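Local coordinates for Endoglucanase(Endo-1,4-beta-glucanase)protein (Pseudomonas stutzeri, PDB 6R2J) that probably hydrolyses O-glycosidic bonds as a family 5 endo-1,4-beta-glucanase, and is bound here to cellobiose, at residues A120-W123 with R124-E128. Residues are numbered along the deposited sequence; the frame is centred on the assembly and turned at random.
Sequences ASVW and RKLAE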
ATOM      1  N   ALA A 120      18.056   0.972   6.836  1.00 10.03           N
ATOM      2  CA  ALA A 120      18.523  -0.279   6.249  1.00  8.84           C
ATOM      3  C   ALA A 120      18.485  -1.443   7.247  1.00  9.75           C
ATOM      4  O   ALA A 120      18.032  -2.543   6.907  1.00 10.70           O
ATOM      5  CB  ALA A 120      19.928  -0.076   5.697  1.00 10.94           C
ATOM      6  N   SER A 121      18.970  -1.226   8.479  1.00 11.62           N
ATOM      7  CA  SER A 121      19.049  -2.320   9.451  1.00 14.19           C
ATOM      8  C   SER A 121      17.663  -2.831   9.816  1.00 14.33           C
ATOM      9  O   SER A 121      17.431  -4.044   9.861  1.00 15.82           O
ATOM     10  CB  SER A 121      19.789  -1.875  10.717  1.00 17.00           C
ATOM     11  OG  SER A 121      19.563  -2.797  11.764  1.00 19.14           O
ATOM     12  N   VAL A 122      16.723  -1.911  10.081  1.00 13.72           N
ATOM     13  CA  VAL A 122      15.387  -2.325  10.480  1.00 10.81           C
ATOM     14  C   VAL A 122      14.757  -3.156   9.374  1.00 10.10           C
ATOM     15  O   VAL A 122      14.084  -4.148   9.646  1.00 10.17           O
ATOM     16  CB  VAL A 122      14.513  -1.154  10.996  1.00 10.61           C
ATOM     17  CG1 VAL A 122      14.019  -0.278   9.895  1.00  9.47           C
ATOM     18  CG2 VAL A 122      13.385  -1.747  11.840  1.00 12.54           C
ATOM     19  N   TRP A 123      15.015  -2.802   8.102  1.00 11.16           N
ATOM     20  CA  TRP A 123      14.441  -3.581   7.009  1.00 11.84           C
ATOM     21  C   TRP A 123      15.179  -4.906   6.846  1.00 13.28           C
ATOM     22  O   TRP A 123      14.563  -5.957   6.628  1.00 12.87           O
ATOM     23  CB  TRP A 123      14.398  -2.756   5.717  1.00 11.45           C
ATOM     24  CG  TRP A 123      13.029  -2.134   5.554  1.00 11.05           C
ATOM     25  CD1 TRP A 123      12.706  -0.790   5.483  1.00 10.54           C
ATOM     26  CD2 TRP A 123      11.792  -2.841   5.482  1.00 10.34           C
ATOM     27  NE1 TRP A 123      11.337  -0.636   5.382  1.00 10.56           N
ATOM     28  CE2 TRP A 123      10.754  -1.875   5.378  1.00  9.95           C
ATOM     29  CE3 TRP A 123      11.451  -4.195   5.514  1.00 10.63           C
ATOM     30  CZ2 TRP A 123       9.406  -2.232   5.285  1.00 10.37           C
ATOM     31  CZ3 TRP A 123      10.090  -4.542   5.415  1.00  9.84           C
ATOM     32  CH2 TRP A 123       9.097  -3.561   5.286  1.00 10.11           C
ATOM     33  N   ARG A 124      16.499  -4.873   6.990  1.00 14.71           N
ATOM     34  CA  ARG A 124      17.237  -6.120   7.030  1.00 14.08           C
ATOM     35  C   ARG A 124      16.705  -7.014   8.140  1.00 12.86           C
ATOM     36  O   ARG A 124      16.452  -8.203   7.925  1.00 12.38           O
ATOM     37  CB  ARG A 124      18.727  -5.834   7.204  1.00 15.59           C
ATOM     38  CG  ARG A 124      19.572  -7.058   6.848  1.00 18.26           C
ATOM     39  CD  ARG A 124      21.050  -6.862   7.143  1.00 20.61           C
ATOM     40  NE  ARG A 124      21.642  -5.723   6.443  1.00 21.52           N
ATOM     41  CZ  ARG A 124      21.895  -4.550   7.008  1.00 20.49           C
ATOM     42  NH1 ARG A 124      21.604  -4.351   8.280  1.00 20.44           N
ATOM     43  NH2 ARG A 124      22.436  -3.577   6.304  1.00 18.87           N
ATOM     44  N   LYS A 125      16.525  -6.457   9.335  1.00 13.44           N
ATOM     45  CA  LYS A 125      16.027  -7.253  10.450  1.00 13.46           C
ATOM     46  C   LYS A 125      14.610  -7.733  10.195  1.00 11.71           C
ATOM     47  O   LYS A 125      14.297  -8.888  10.487  1.00 12.46           O
ATOM     48  CB  LYS A 125      16.092  -6.465  11.758  1.00 14.25           C
ATOM     49  CG  LYS A 125      17.414  -6.544  12.491  1.00 14.81           C
ATOM     50  CD  LYS A 125      17.248  -5.918  13.848  1.00 16.81           C
ATOM     51  CE  LYS A 125      18.506  -5.996  14.681  1.00 19.52           C
ATOM     52  NZ  LYS A 125      19.343  -4.790  14.450  1.00 22.65           N
ATOM     53  N   LEU A 126      13.728  -6.863   9.679  1.00 10.54           N
ATOM     54  CA  LEU A 126      12.369  -7.304   9.355  1.00 11.34           C
ATOM     55  C   LEU A 126      12.365  -8.397   8.282  1.00 12.17           C
ATOM     56  O   LEU A 126      11.607  -9.376   8.377  1.00 13.94           O
ATOM     57  CB  LEU A 126      11.517  -6.119   8.900  1.00 12.33           C
ATOM     58  CG  LEU A 126      11.144  -5.074   9.953  1.00 10.17           C
ATOM     59  CD1 LEU A 126      10.487  -3.882   9.313  1.00  9.60           C
ATOM     60  CD2 LEU A 126      10.249  -5.724  10.986  1.00 11.51           C
ATOM     61  N   ALA A 127      13.195  -8.250   7.241  1.00 10.66           N
ATOM     62  CA  ALA A 127      13.224  -9.264   6.189  1.00 11.87           C
ATOM     63  C   ALA A 127      13.717 -10.608   6.721  1.00 12.62           C
ATOM     64  O   ALA A 127      13.283 -11.657   6.242  1.00 10.87           O
ATOM     65  CB  ALA A 127      14.080  -8.772   5.021  1.00 13.38           C
ATOM     66  N   GLU A 128      14.631 -10.595   7.702  1.00 15.39           N
ATOM     67  CA  GLU A 128      15.048 -11.822   8.375  0.82 16.88           C
ATOM     68  C   GLU A 128      13.884 -12.476   9.111  1.00 16.29           C
ATOM     69  O   GLU A 128      13.792 -13.703   9.164  1.00 17.88           O
ATOM     70  CB  GLU A 128      16.167 -11.508   9.379  0.82 19.16           C
ATOM     71  CG  GLU A 128      17.562 -11.168   8.789  0.82 21.40           C
ATOM     72  CD  GLU A 128      18.520 -10.569   9.840  0.82 22.87           C
ATOM     73  OE1 GLU A 128      18.313 -10.815  11.045  0.82 22.99           O
ATOM     74  OE2 GLU A 128      19.479  -9.846   9.479  0.82 23.98           O
TER
HETATM   75  O   HOH W   1      20.738  -5.105  10.667  1.00 26.37           O
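Trp123 and Leu126 meet on the inner side of helix 116-130, an outer helix of the TIM barrel that follows strand 93-98. Leu126 lays CD1 over one face of the indole, 4.0 Å from the centroid of the six-membered ring and 13° off its normal, a CH-pi contact. Leu126 CB also touches Trp123 CE3, at 3.9 Å. Both side chains reach Met98 of strand 93-98. Indole NE1 donates a hydrogen bond to Ile141 O, which satisfies this buried N-H. With an alanine here in place of the indole, Leu126 CD1 would probably lose its aromatic face, a gap would be likely to open beside Met98, and Ile141 O would probably lose this donor.

Four successive i to i+4 backbone bonds run through these two turns, from Arg124 N to Ala120 O through Ala127 N to Trp123 O. On the flank facing helix 152-166, Arg124 runs back towards Ser121. Its CG is anti to the backbone N (chi1 -163°), and a bend at chi3 (-58°) brings NH1 within 3.5 Å of Ser121 CA. NE forms a salt bridge with Glu165 of helix 152-166. Water 1 lies in the guanidinium plane, at its edge. It hydrogen-bonds to Ser121 OG at 2.8 Å and weakly accepts from Arg124 NH1 at 2.6 Å.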